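Local coordinates for protein 2,3-dimethylmalate lyase (PDB 3FA4) that is a TIM-barrel-type lyase of the phosphoenolpyruvate phosphomutase family that binds a magnesium ion, at residues Ile223-Ala228 / Ile236-Ala241. Numbering follows the deposited sequence.
Sequences ISAAEA and IIFPFA
I236 projects from its strand into the first turn of helix 225-231, where its two branches meet different alanines. Branch CG2 reaches A225, with I236 CG2 3.9 Å from A225 CB, while the longer arm sets I236 CD1 3.9 Å from A228 CB. A225 and A228 are three residues apart on the helix, which brings both methyls close to one strand residue, although A228 alone of the two points toward the strand. The torsions account for the division of labour: CG1 stands anti to the backbone N (chi1 -165°) and the arm is extended beyond it (chi2 171°), which carries CD1 to the start of the helix. A225 CB has a second, looser neighbour in F238: it lies beside the ring edge, near the ring plane, 4.4 Å from F238 CZ. I236 and F238, alternate residues of the strand, thus point to the same side.

The polar atoms near I236 are backbone carbonyls in van der Waals contact with its CD1 methyl: I236 CD1 lies 3.7 Å from I223 O, with S224 O next.

Within segment 223-228, the helix start is capped by S224, whose OG accepts a weak but nearly straight bond from E227 N (3.4 Å, 172°). Its carbonyl is used as well, with A228 N 2.8 Å from S224 O.

These contacts join the helix and second strand of the beta-alpha-beta unit formed by strand 211-213, helix 225-231 and strand 235-238, consistent with the family's TIM-barrel-like fold. Strand 235-238 runs parallel between strands 20-25 and 211-213; F19 and V21 extend the apolar patch around A225 and I236. The second subunit takes backbone hydrogen bonds from A225, and its P263 packs on F238.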
# COMPACT_ATOMS: atom_id res chain seq x y z
N ILE B 223 -20.40 -28.48 15.36
CA ILE B 223 -19.47 -29.34 16.09
C ILE B 223 -18.70 -28.38 16.95
O ILE B 223 -18.05 -27.52 16.44
CB ILE B 223 -18.52 -30.17 15.10
CG1 ILE B 223 -19.25 -31.32 14.39
CG2 ILE B 223 -17.34 -30.81 15.82
CD1 ILE B 223 -18.68 -31.59 12.95
N SER B 224 -18.81 -28.52 18.28
CA SER B 224 -18.04 -27.70 19.19
C SER B 224 -16.56 -28.07 19.17
O SER B 224 -16.15 -29.13 18.65
CB SER B 224 -18.59 -27.81 20.59
OG SER B 224 -18.19 -29.03 21.18
N ALA B 225 -15.76 -27.20 19.78
CA ALA B 225 -14.32 -27.38 19.87
C ALA B 225 -13.94 -28.58 20.75
O ALA B 225 -12.94 -29.25 20.48
CB ALA B 225 -13.67 -26.10 20.40
N ALA B 226 -14.72 -28.88 21.80
CA ALA B 226 -14.44 -30.10 22.60
C ALA B 226 -14.71 -31.36 21.80
O ALA B 226 -13.93 -32.27 21.88
CB ALA B 226 -15.21 -30.12 23.89
N GLU B 227 -15.81 -31.40 21.06
CA GLU B 227 -16.15 -32.50 20.14
C GLU B 227 -15.21 -32.66 18.94
O GLU B 227 -14.77 -33.76 18.70
CB GLU B 227 -17.59 -32.38 19.68
CG GLU B 227 -18.13 -33.61 18.92
CD GLU B 227 -19.54 -33.39 18.38
OE1 GLU B 227 -20.12 -32.33 18.63
OE2 GLU B 227 -20.10 -34.28 17.72
N ALA B 228 -14.91 -31.60 18.16
CA ALA B 228 -13.79 -31.68 17.22
C ALA B 228 -12.51 -32.28 17.84
O ALA B 228 -11.90 -33.14 17.26
CB ALA B 228 -13.50 -30.33 16.61
N ILE B 236 -9.56 -26.17 15.10
CA ILE B 236 -10.88 -25.67 14.71
C ILE B 236 -10.83 -24.14 14.55
O ILE B 236 -10.21 -23.42 15.36
CB ILE B 236 -11.99 -26.15 15.74
CG1 ILE B 236 -13.42 -25.97 15.17
CG2 ILE B 236 -11.79 -25.44 17.10
CD1 ILE B 236 -14.51 -26.62 16.05
N ILE B 237 -11.50 -23.66 13.51
CA ILE B 237 -11.57 -22.24 13.12
C ILE B 237 -13.01 -21.90 13.02
O ILE B 237 -13.79 -22.77 12.81
CB ILE B 237 -10.73 -21.86 11.82
CG1 ILE B 237 -11.30 -22.52 10.55
CG2 ILE B 237 -9.21 -22.11 12.07
CD1 ILE B 237 -10.62 -22.10 9.30
N PHE B 238 -13.38 -20.65 13.28
CA PHE B 238 -14.74 -20.24 13.20
C PHE B 238 -14.74 -18.93 12.51
O PHE B 238 -14.86 -17.94 13.19
CB PHE B 238 -15.40 -20.01 14.59
CG PHE B 238 -15.22 -21.12 15.58
CD1 PHE B 238 -14.12 -21.14 16.45
CD2 PHE B 238 -16.20 -22.11 15.73
CE1 PHE B 238 -13.97 -22.15 17.37
CE2 PHE B 238 -16.04 -23.12 16.66
CZ PHE B 238 -14.94 -23.12 17.47
N PRO B 239 -14.70 -18.90 11.16
CA PRO B 239 -14.49 -17.69 10.40
C PRO B 239 -15.50 -16.55 10.60
O PRO B 239 -15.21 -15.37 10.30
CB PRO B 239 -14.56 -18.21 8.93
CG PRO B 239 -14.32 -19.62 8.97
CD PRO B 239 -14.82 -20.09 10.27
N PHE B 240 -16.72 -16.90 11.03
CA PHE B 240 -17.78 -15.91 11.35
C PHE B 240 -18.02 -15.53 12.83
O PHE B 240 -18.98 -14.87 13.14
CB PHE B 240 -19.06 -16.38 10.74
CG PHE B 240 -19.24 -15.92 9.39
CD1 PHE B 240 -18.41 -16.42 8.37
CD2 PHE B 240 -20.21 -14.99 9.11
CE1 PHE B 240 -18.52 -15.96 7.08
CE2 PHE B 240 -20.36 -14.52 7.85
CZ PHE B 240 -19.51 -15.01 6.81
N ALA B 241 -17.14 -15.90 13.74
CA ALA B 241 -17.37 -15.65 15.16
C ALA B 241 -17.57 -14.16 15.47
O ALA B 241 -18.32 -13.82 16.35
CB ALA B 241 -16.20 -16.23 16.01